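Local coordinates for protein structure-specific endonuclease subunit SLX1 (Candida glabrata, PDB 4XLG) that probably serves as the catalytic subunit of the SLX1-SLX4 structure-specific endonuclease, nicking branched DNA in the duplex close to junctions with single-stranded DNA during repair and recombination, at residues B[125-130]-B[274-279]; B[203-208]-B[291-296]; B[240-245]-B[284-289]. The protein carries 1 engineered substitution. All coordinates share one frame; numbering follows the deposited sequence.

Contact 1. Residues B[125-130]-B[274-279]. With ZN (zinc ion), chain D.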
loop_
_atom_site.group_PDB
_atom_site.type_symbol
_atom_site.label_atom_id
_atom_site.label_comp_id
_atom_site.label_asym_id
_atom_site.label_seq_id
_atom_site.Cartn_x
_atom_site.Cartn_y
_atom_site.Cartn_z
ATOM N N TYR B 125 2.408 -7.754 2.673
ATOM C CA TYR B 125 1.103 -7.616 3.336
ATOM C C TYR B 125 0.190 -6.568 2.697
ATOM O O TYR B 125 -1.018 -6.559 2.910
ATOM C CB TYR B 125 1.313 -7.255 4.804
ATOM C CG TYR B 125 1.808 -8.367 5.654
ATOM C CD1 TYR B 125 0.942 -9.376 6.057
ATOM C CD2 TYR B 125 3.142 -8.401 6.117
ATOM C CE1 TYR B 125 1.371 -10.378 6.910
ATOM C CE2 TYR B 125 3.594 -9.421 6.928
ATOM C CZ TYR B 125 2.715 -10.416 7.297
ATOM O OH TYR B 125 3.087 -11.397 8.153
ATOM N N MET B 126 0.779 -5.664 1.929
ATOM C CA MET B 126 0.005 -4.530 1.412
ATOM C C MET B 126 -0.670 -4.791 0.081
ATOM O O MET B 126 -1.523 -3.964 -0.319
ATOM C CB MET B 126 0.929 -3.289 1.304
ATOM C CG MET B 126 1.620 -2.963 2.645
ATOM S SD MET B 126 2.907 -1.722 2.325
ATOM C CE MET B 126 3.786 -1.772 3.878
ATOM N N ASP B 127 -0.310 -5.896 -0.605
ATOM C CA ASP B 127 -0.916 -6.212 -1.935
ATOM C C ASP B 127 -0.913 -4.977 -2.842
ATOM O O ASP B 127 -1.965 -4.556 -3.389
ATOM C CB ASP B 127 -2.362 -6.728 -1.802
ATOM C CG ASP B 127 -2.435 -8.106 -1.144
ATOM O OD1 ASP B 127 -1.480 -8.915 -1.286
ATOM O OD2 ASP B 127 -3.429 -8.360 -0.437
ATOM N N LEU B 128 0.278 -4.393 -3.014
ATOM C CA LEU B 128 0.434 -3.152 -3.773
ATOM C C LEU B 128 0.130 -3.336 -5.248
ATOM O O LEU B 128 0.094 -4.463 -5.771
ATOM C CB LEU B 128 1.874 -2.616 -3.599
ATOM C CG LEU B 128 2.184 -2.342 -2.098
ATOM C CD1 LEU B 128 3.663 -2.129 -1.935
ATOM C CD2 LEU B 128 1.368 -1.053 -1.642
ATOM N N THR B 129 -0.068 -2.207 -5.925
ATOM C CA THR B 129 -0.255 -2.237 -7.366
ATOM C C THR B 129 0.909 -1.522 -8.026
ATOM O O THR B 129 1.201 -0.367 -7.676
ATOM C CB THR B 129 -1.589 -1.557 -7.779
ATOM O OG1 THR B 129 -2.680 -2.366 -7.284
ATOM C CG2 THR B 129 -1.721 -1.406 -9.346
ATOM N N LEU B 130 1.545 -2.193 -8.991
ATOM C CA LEU B 130 2.615 -1.572 -9.783
ATOM C C LEU B 130 1.985 -1.163 -11.141
ATOM O O LEU B 130 1.550 -2.021 -11.907
ATOM C CB LEU B 130 3.774 -2.579 -9.982
ATOM C CG LEU B 130 4.779 -2.215 -11.088
ATOM C CD1 LEU B 130 5.447 -0.861 -10.788
ATOM C CD2 LEU B 130 5.777 -3.393 -11.155
ATOM N N PRO B 274 -3.878 -10.917 8.164
ATOM C CA PRO B 274 -4.280 -11.887 7.140
ATOM C C PRO B 274 -3.575 -11.615 5.818
ATOM O O PRO B 274 -3.305 -10.467 5.477
ATOM C CB PRO B 274 -5.794 -11.651 7.004
ATOM C CG PRO B 274 -6.197 -11.022 8.352
ATOM C CD PRO B 274 -5.023 -10.114 8.639
ATOM N N GLN B 275 -3.262 -12.678 5.088
ATOM C CA GLN B 275 -2.673 -12.526 3.756
ATOM C C GLN B 275 -3.562 -13.244 2.760
ATOM O O GLN B 275 -3.825 -14.433 2.910
ATOM C CB GLN B 275 -1.246 -13.094 3.697
ATOM C CG GLN B 275 -0.561 -12.861 2.355
ATOM C CD GLN B 275 -0.205 -11.383 2.112
ATOM O OE1 GLN B 275 0.694 -10.855 2.754
ATOM N NE2 GLN B 275 -0.880 -10.740 1.160
ATOM N N SER B 276 -4.037 -12.507 1.759
ATOM C CA SER B 276 -4.940 -13.043 0.720
ATOM C C SER B 276 -6.053 -13.970 1.217
ATOM O O SER B 276 -6.163 -15.116 0.786
ATOM C CB SER B 276 -4.123 -13.772 -0.346
ATOM O OG SER B 276 -3.112 -12.901 -0.827
ATOM N N PRO B 277 -6.873 -13.480 2.139
ATOM C CA PRO B 277 -7.993 -14.310 2.571
ATOM C C PRO B 277 -9.030 -14.382 1.448
ATOM O O PRO B 277 -9.071 -13.501 0.611
ATOM C CB PRO B 277 -8.539 -13.561 3.795
ATOM C CG PRO B 277 -8.203 -12.106 3.499
ATOM C CD PRO B 277 -6.863 -12.147 2.781
ATOM N N LYS B 278 -9.841 -15.422 1.421
ATOM C CA LYS B 278 -10.873 -15.527 0.395
ATOM C C LYS B 278 -12.234 -15.262 0.995
ATOM O O LYS B 278 -12.507 -15.651 2.132
ATOM C CB LYS B 278 -10.866 -16.914 -0.276
ATOM C CG LYS B 278 -9.573 -17.219 -1.024
ATOM N N CYS B 279 -13.095 -14.627 0.218
ATOM C CA CYS B 279 -14.471 -14.434 0.642
ATOM C C CYS B 279 -15.124 -15.789 0.964
ATOM O O CYS B 279 -15.117 -16.695 0.140
ATOM C CB CYS B 279 -15.270 -13.701 -0.440
ATOM S SG CYS B 279 -17.031 -13.583 -0.055
HETATM ZN ZN ZN D . -17.656 -12.566 -2.161
HETATM O O HOH W 1 -2.281 -8.948 3.531
HETATM O O HOH W 2 -4.187 -9.573 1.663
HETATM O O HOH W 3 -4.525 -10.636 -1.819
#
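Asp-127 meets Ser-276 through two ordered waters, and a third links Tyr-125 to Pro-274, in a seam between two domains that Gln-275 approaches directly. One side belongs to the nuclease domain, where residues 125-128 follow helix 121-124 and lead into strand 129-132 of the mixed sheet that also holds the GIY-YIG strands. The other is a loop of the C-terminal zinc-binding domain, which belongs to the RING clan. Asp-127 leaves helical geometry with positive phi (47°), and its CB points at the loop. Its OD2 takes a hydrogen bond from a water that accepts from Ser-276 OG at 2.8 Å. A second water accepts from Ser-276 N at 2.9 Å and lies 2.5 Å from Asp-127 OD2, a distance so short that its exact length is doubtful. One carboxylate oxygen is thus linked through water to both the backbone N and the hydroxyl of Ser-276, while OD1 is hydrogen-bonded to Asn-158. The third water sits 2.8 Å from Tyr-125 O and 2.7 Å from Pro-274 O.

Gln-275 has two conformers, so its contacts hold for one of them and are less certain. CG is anti to the backbone N (chi1 -176°) and the chain bends at chi2; the amide lies beside the Asp-127 carboxylate, the two planes 70° apart, with NE2 of Gln-275 3.1 Å from OD1 of Asp-127. NE2 also has a weak hydrogen bond to Arg-124 O. Gln-275 OE1 lies 3.3 Å from Tyr-125 CA, and the Tyr-125 hydroxyl is hydrogen-bonded to the backbone of a chain of another protein. Further along the loop, Cys-279 SG binds the zinc ion at 2.4 Å.

Contact 2. Residues B[203-208]-B[291-296]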
loop_
_atom_site.group_PDB
_atom_site.type_symbol
_atom_site.label_atom_id
_atom_site.label_comp_id
_atom_site.label_asym_id
_atom_site.label_seq_id
_atom_site.Cartn_x
_atom_site.Cartn_y
_atom_site.Cartn_z
ATOM N N LYS B 203 -17.365 5.440 -5.495
ATOM C CA LYS B 203 -18.513 4.616 -5.859
ATOM C C LYS B 203 -18.667 3.408 -4.912
ATOM O O LYS B 203 -19.787 3.104 -4.441
ATOM C CB LYS B 203 -18.379 4.152 -7.317
ATOM C CG LYS B 203 -19.524 3.222 -7.789
ATOM C CD LYS B 203 -19.173 2.601 -9.151
ATOM C CE LYS B 203 -20.248 1.647 -9.650
ATOM N NZ LYS B 203 -21.488 2.335 -10.120
ATOM N N THR B 204 -17.563 2.712 -4.654
ATOM C CA THR B 204 -17.613 1.535 -3.798
ATOM C C THR B 204 -17.994 1.885 -2.347
ATOM O O THR B 204 -18.794 1.189 -1.733
ATOM C CB THR B 204 -16.264 0.784 -3.850
ATOM O OG1 THR B 204 -16.009 0.474 -5.228
ATOM C CG2 THR B 204 -16.314 -0.535 -3.049
ATOM N N LEU B 205 -17.449 2.974 -1.813
ATOM C CA LEU B 205 -17.841 3.440 -0.465
ATOM C C LEU B 205 -19.338 3.659 -0.410
ATOM O O LEU B 205 -19.986 3.232 0.527
ATOM C CB LEU B 205 -17.123 4.748 -0.086
ATOM C CG LEU B 205 -15.672 4.587 0.343
ATOM C CD1 LEU B 205 -14.863 5.866 0.048
ATOM C CD2 LEU B 205 -15.653 4.241 1.863
ATOM N N LEU B 206 -19.890 4.332 -1.422
ATOM C CA LEU B 206 -21.329 4.601 -1.442
ATOM C C LEU B 206 -22.139 3.304 -1.422
ATOM O O LEU B 206 -23.132 3.181 -0.704
ATOM C CB LEU B 206 -21.689 5.430 -2.684
ATOM C CG LEU B 206 -21.273 6.901 -2.700
ATOM C CD1 LEU B 206 -21.636 7.591 -4.034
ATOM C CD2 LEU B 206 -21.903 7.634 -1.522
ATOM N N LEU B 207 -21.717 2.316 -2.209
ATOM C CA LEU B 207 -22.427 1.028 -2.229
ATOM C C LEU B 207 -22.358 0.272 -0.894
ATOM O O LEU B 207 -23.389 -0.279 -0.443
ATOM C CB LEU B 207 -21.874 0.137 -3.351
ATOM C CG LEU B 207 -22.216 0.545 -4.784
ATOM C CD1 LEU B 207 -21.321 -0.193 -5.799
ATOM C CD2 LEU B 207 -23.696 0.251 -5.058
ATOM N N TYR B 208 -21.186 0.243 -0.250
ATOM C CA TYR B 208 -21.094 -0.368 1.094
ATOM C C TYR B 208 -21.940 0.376 2.147
ATOM O O TYR B 208 -22.598 -0.233 2.992
ATOM C CB TYR B 208 -19.644 -0.406 1.572
ATOM C CG TYR B 208 -18.764 -1.330 0.770
ATOM C CD1 TYR B 208 -19.296 -2.425 0.074
ATOM C CD2 TYR B 208 -17.364 -1.141 0.754
ATOM C CE1 TYR B 208 -18.437 -3.289 -0.665
ATOM C CE2 TYR B 208 -16.542 -1.984 0.029
ATOM C CZ TYR B 208 -17.054 -3.045 -0.645
ATOM O OH TYR B 208 -16.156 -3.847 -1.342
ATOM N N VAL B 291 -9.796 -4.193 2.293
ATOM C CA VAL B 291 -10.823 -4.443 3.307
ATOM C C VAL B 291 -10.727 -3.404 4.426
ATOM O O VAL B 291 -11.742 -2.805 4.848
ATOM C CB VAL B 291 -10.687 -5.885 3.892
ATOM C CG1 VAL B 291 -11.694 -6.097 5.028
ATOM C CG2 VAL B 291 -10.951 -6.901 2.780
ATOM N N ILE B 292 -9.502 -3.146 4.886
ATOM C CA ILE B 292 -9.302 -2.161 5.933
ATOM C C ILE B 292 -9.600 -0.746 5.467
ATOM O O ILE B 292 -10.165 0.089 6.227
ATOM C CB ILE B 292 -7.845 -2.219 6.442
ATOM C CG1 ILE B 292 -7.550 -3.629 7.080
ATOM C CG2 ILE B 292 -7.616 -1.148 7.508
ATOM C CD1 ILE B 292 -8.561 -4.056 8.254
ATOM N N TYR B 293 -9.209 -0.456 4.227
ATOM C CA TYR B 293 -9.485 0.880 3.668
ATOM C C TYR B 293 -10.979 1.216 3.807
ATOM O O TYR B 293 -11.353 2.235 4.385
ATOM C CB TYR B 293 -9.082 0.990 2.196
ATOM C CG TYR B 293 -9.605 2.278 1.566
ATOM C CD1 TYR B 293 -8.936 3.501 1.779
ATOM C CD2 TYR B 293 -10.800 2.274 0.826
ATOM C CE1 TYR B 293 -9.467 4.726 1.258
ATOM C CE2 TYR B 293 -11.341 3.476 0.293
ATOM C CZ TYR B 293 -10.657 4.690 0.521
ATOM O OH TYR B 293 -11.143 5.827 0.011
ATOM N N TYR B 294 -11.830 0.319 3.334
ATOM C CA TYR B 294 -13.244 0.653 3.374
ATOM C C TYR B 294 -13.786 0.594 4.812
ATOM O O TYR B 294 -14.652 1.392 5.191
ATOM C CB TYR B 294 -14.026 -0.294 2.468
ATOM C CG TYR B 294 -13.742 -0.012 1.005
ATOM C CD1 TYR B 294 -14.242 1.149 0.396
ATOM C CD2 TYR B 294 -12.957 -0.882 0.252
ATOM C CE1 TYR B 294 -13.962 1.442 -0.950
ATOM C CE2 TYR B 294 -12.680 -0.617 -1.097
ATOM C CZ TYR B 294 -13.156 0.558 -1.683
ATOM O OH TYR B 294 -12.919 0.828 -3.020
ATOM N N SER B 295 -13.279 -0.364 5.581
ATOM C CA SER B 295 -13.739 -0.568 6.940
ATOM C C SER B 295 -13.572 0.693 7.763
ATOM O O SER B 295 -14.510 1.193 8.394
ATOM C CB SER B 295 -12.969 -1.747 7.604
ATOM O OG SER B 295 -13.637 -2.048 8.820
ATOM N N ILE B 296 -12.374 1.231 7.748
ATOM C CA ILE B 296 -12.089 2.406 8.561
ATOM C C ILE B 296 -12.749 3.651 8.010
ATOM O O ILE B 296 -13.335 4.432 8.758
ATOM C CB ILE B 296 -10.565 2.631 8.662
ATOM C CG1 ILE B 296 -9.922 1.477 9.425
ATOM C CG2 ILE B 296 -10.255 3.989 9.296
ATOM C CD1 ILE B 296 -8.411 1.640 9.447
#
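Tyr-294 reaches from helix 288-299 to helix 176-213, its side chain meeting three residues of the longer helix in turn. Its CB lies 3.8 Å from CD2 of Tyr-208. The ring begins with CG anti to the carbonyl carbon (chi1 -71°), where Tyr-208 CE2 comes to 3.6 Å from it. The two rings form a T-shaped pair, with planes at 89° and centroids 5.1 Å apart, the edge of Tyr-208 directed at the face of Tyr-294. Along one rim, CD1 of Tyr-294 packs 3.7 Å from Leu-205 CD2, which lies at the ring edge, near its plane. Nearer the tip, Thr-204 CG2 makes a CH-pi contact over the face and comes to 3.6 Å from Tyr-294 CZ. Tyr-294 OH lies 3.4 Å from Thr-204 CB. On the opposite face, CD2 of the preceding Tyr-293 sits over the ring centre, so the ring is sandwiched between tyrosines of both helices.

The segments' axes cross at -61° and approach to 10.7 Å, a spacing occupied by this ring together with Thr-204, Leu-205 and Tyr-208. Tyr-208 also stacks on Phe-241, at the end of strand 239-241, while helix 253-260 packs through Leu-253 against Val-291 and Ser-295 of the shorter helix.

Contact 3. Residues B[240-245]-B[284-289]. With ZN (zinc ion), chain D.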
loop_
_atom_site.group_PDB
_atom_site.type_symbol
_atom_site.label_atom_id
_atom_site.label_comp_id
_atom_site.label_asym_id
_atom_site.label_seq_id
_atom_site.Cartn_x
_atom_site.Cartn_y
_atom_site.Cartn_z
ATOM N N ALA B 240 -16.574 -5.524 7.346
ATOM C CA ALA B 240 -15.799 -6.083 6.248
ATOM C C ALA B 240 -16.771 -6.502 5.160
ATOM O O ALA B 240 -17.855 -7.055 5.455
ATOM C CB ALA B 240 -14.956 -7.285 6.721
ATOM N N PHE B 241 -16.404 -6.210 3.912
ATOM C CA PHE B 241 -17.249 -6.492 2.755
ATOM C C PHE B 241 -16.463 -7.246 1.709
ATOM O O PHE B 241 -15.250 -7.077 1.604
ATOM C CB PHE B 241 -17.777 -5.199 2.111
ATOM C CG PHE B 241 -18.518 -4.309 3.056
ATOM C CD1 PHE B 241 -17.831 -3.452 3.905
ATOM C CD2 PHE B 241 -19.902 -4.337 3.094
ATOM C CE1 PHE B 241 -18.520 -2.626 4.769
ATOM C CE2 PHE B 241 -20.608 -3.505 3.951
ATOM C CZ PHE B 241 -19.913 -2.661 4.794
ATOM N N CYS B 242 -17.158 -8.003 0.876
ATOM C CA CYS B 242 -16.502 -8.595 -0.270
ATOM C C CYS B 242 -16.125 -7.491 -1.251
ATOM O O CYS B 242 -16.858 -6.495 -1.387
ATOM C CB CYS B 242 -17.398 -9.624 -0.958
ATOM S SG CYS B 242 -16.481 -10.439 -2.350
ATOM N N ARG B 243 -14.991 -7.653 -1.928
ATOM C CA ARG B 243 -14.589 -6.683 -2.942
ATOM C C ARG B 243 -15.553 -6.681 -4.118
ATOM O O ARG B 243 -15.638 -5.700 -4.838
ATOM C CB ARG B 243 -13.166 -6.958 -3.440
ATOM C CG ARG B 243 -13.023 -8.196 -4.310
ATOM C CD ARG B 243 -11.594 -8.187 -4.878
ATOM N NE ARG B 243 -11.226 -9.394 -5.614
ATOM C CZ ARG B 243 -11.358 -9.536 -6.933
ATOM N NH1 ARG B 243 -11.871 -8.545 -7.662
ATOM N NH2 ARG B 243 -10.982 -10.665 -7.521
ATOM N N ASP B 244 -16.266 -7.784 -4.328
ATOM C CA ASP B 244 -17.318 -7.817 -5.334
ATOM C C ASP B 244 -18.585 -7.194 -4.712
ATOM O O ASP B 244 -19.226 -7.812 -3.854
ATOM C CB ASP B 244 -17.561 -9.261 -5.798
ATOM C CG ASP B 244 -18.683 -9.391 -6.825
ATOM O OD1 ASP B 244 -19.434 -8.424 -7.070
ATOM O OD2 ASP B 244 -18.833 -10.507 -7.373
ATOM N N THR B 245 -18.937 -5.976 -5.136
ATOM C CA THR B 245 -20.044 -5.239 -4.512
ATOM C C THR B 245 -21.402 -5.911 -4.751
ATOM O O THR B 245 -22.406 -5.526 -4.139
ATOM C CB THR B 245 -20.126 -3.771 -5.018
ATOM O OG1 THR B 245 -20.318 -3.762 -6.433
ATOM C CG2 THR B 245 -18.856 -2.966 -4.659
ATOM N N THR B 284 -13.675 -15.480 -3.800
ATOM C CA THR B 284 -12.741 -14.602 -4.485
ATOM C C THR B 284 -11.656 -14.106 -3.533
ATOM O O THR B 284 -11.852 -13.976 -2.323
ATOM C CB THR B 284 -13.449 -13.390 -5.140
ATOM O OG1 THR B 284 -12.573 -12.808 -6.113
ATOM C CG2 THR B 284 -13.791 -12.334 -4.100
ATOM N N LEU B 285 -10.482 -13.867 -4.095
ATOM C CA LEU B 285 -9.358 -13.410 -3.326
ATOM C C LEU B 285 -9.541 -11.958 -2.894
ATOM O O LEU B 285 -9.797 -11.082 -3.720
ATOM C CB LEU B 285 -8.093 -13.536 -4.152
ATOM C CG LEU B 285 -6.845 -13.489 -3.299
ATOM C CD1 LEU B 285 -6.594 -14.919 -2.814
ATOM C CD2 LEU B 285 -5.693 -12.957 -4.134
ATOM N N LEU B 286 -9.384 -11.703 -1.607
ATOM C CA LEU B 286 -9.489 -10.344 -1.086
ATOM C C LEU B 286 -8.120 -9.765 -0.782
ATOM O O LEU B 286 -7.173 -10.501 -0.493
ATOM C CB LEU B 286 -10.349 -10.340 0.180
ATOM C CG LEU B 286 -11.720 -11.000 0.043
ATOM C CD1 LEU B 286 -12.370 -11.033 1.411
ATOM C CD2 LEU B 286 -12.592 -10.209 -0.933
ATOM N N LYS B 287 -8.001 -8.446 -0.845
ATOM C CA LYS B 287 -6.774 -7.784 -0.413
ATOM C C LYS B 287 -7.081 -7.210 0.945
ATOM O O LYS B 287 -7.974 -6.355 1.035
ATOM C CB LYS B 287 -6.386 -6.667 -1.381
ATOM C CG LYS B 287 -5.973 -7.199 -2.722
ATOM C CD LYS B 287 -6.192 -6.161 -3.802
ATOM C CE LYS B 287 -5.168 -5.094 -3.811
ATOM N NZ LYS B 287 -5.109 -4.545 -5.230
ATOM N N TRP B 288 -6.385 -7.661 1.981
ATOM C CA TRP B 288 -6.720 -7.217 3.337
ATOM C C TRP B 288 -6.616 -5.691 3.461
ATOM O O TRP B 288 -7.418 -5.051 4.135
ATOM C CB TRP B 288 -5.808 -7.904 4.364
ATOM C CG TRP B 288 -6.195 -7.606 5.808
ATOM C CD1 TRP B 288 -5.468 -6.877 6.707
ATOM C CD2 TRP B 288 -7.384 -8.023 6.484
ATOM N NE1 TRP B 288 -6.125 -6.826 7.926
ATOM C CE2 TRP B 288 -7.301 -7.532 7.817
ATOM C CE3 TRP B 288 -8.483 -8.807 6.115
ATOM C CZ2 TRP B 288 -8.287 -7.772 8.774
ATOM C CZ3 TRP B 288 -9.499 -9.034 7.062
ATOM C CH2 TRP B 288 -9.393 -8.520 8.384
ATOM N N CYS B 289 -5.642 -5.100 2.770
ATOM C CA CYS B 289 -5.498 -3.625 2.805
ATOM C C CYS B 289 -6.745 -2.865 2.268
ATOM O O CYS B 289 -7.154 -1.817 2.818
ATOM C CB CYS B 289 -4.236 -3.222 1.979
ATOM S SG CYS B 289 -3.850 -1.441 2.145
HETATM ZN ZN ZN D . -17.656 -12.566 -2.161
#
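Cys-242, just past the end of strand 239-241, binds the zinc ion through SG, which also touches Thr-284. The metal bond is 2.4 Å long, and the methyl CG2 of Thr-284 rests 3.7 Å from Cys-242 SG, giving the thiolate an apolar neighbour; CD2 of Leu-286 adds a looser contact. The cysteine's carbonyl oxygen is held from helix 176-213 by Tyr-208.

Next comes Arg-243, whose CG stands between its own backbone N and carbonyl carbon (chi1 71°). From CG to NE the chain is extended, and its first methylenes pass obliquely over Leu-286, with Arg-243 CG 4.0 Å from Leu-286 CD2. NE then donates to the backbone oxygen of Leu-285 at 2.9 Å, a nearly straight bond (158°) with the acceptor close to the guanidinium plane. The donor approaches almost along the C=O axis of Leu-285. Arg-243 NH2 lies 3.0 Å from Thr-284 OG1.

This turn belongs to the RING-type cross-brace, in which the two zinc sites take successive pairs of ligands alternately along the chain: Cys-247, Cys-279 and Cys-282 complete the site of Cys-242, while Cys-219, Cys-222, His-252 and Cys-255 hold the other ion.

At Asp-244 the backbone N-H returns to the metal ligand, Asp-244 N donating to Cys-242 SG at 3.3 Å. The carboxylate OD1 of Asp-244 is hydrogen-bonded to Ser-246 OG.

In the fold
Contact 3 lies between the other two, its centre 9 Å from that of contact 1 and 10 Å from that of contact 2. Contacts 1 and 3 share a zinc ion, bound by one cysteine from each, and run together where Leu-286 N probably donates to Pro-277 O (2.9 Å) and Cys-279 N to Thr-284 O (2.9 Å). Contact 2 joins contact 3 through helix 288-299 and through the Tyr-208 OH to Cys-242 O bond of 2.7 Å, its tyrosine side chain staying about 9 Å from the zinc. Contacts 1 and 2 do not touch, their nearest atoms being about 6 Å apart. The RING-type domain thus meets the nuclease domain through contact 1 and the long helix through contact 2.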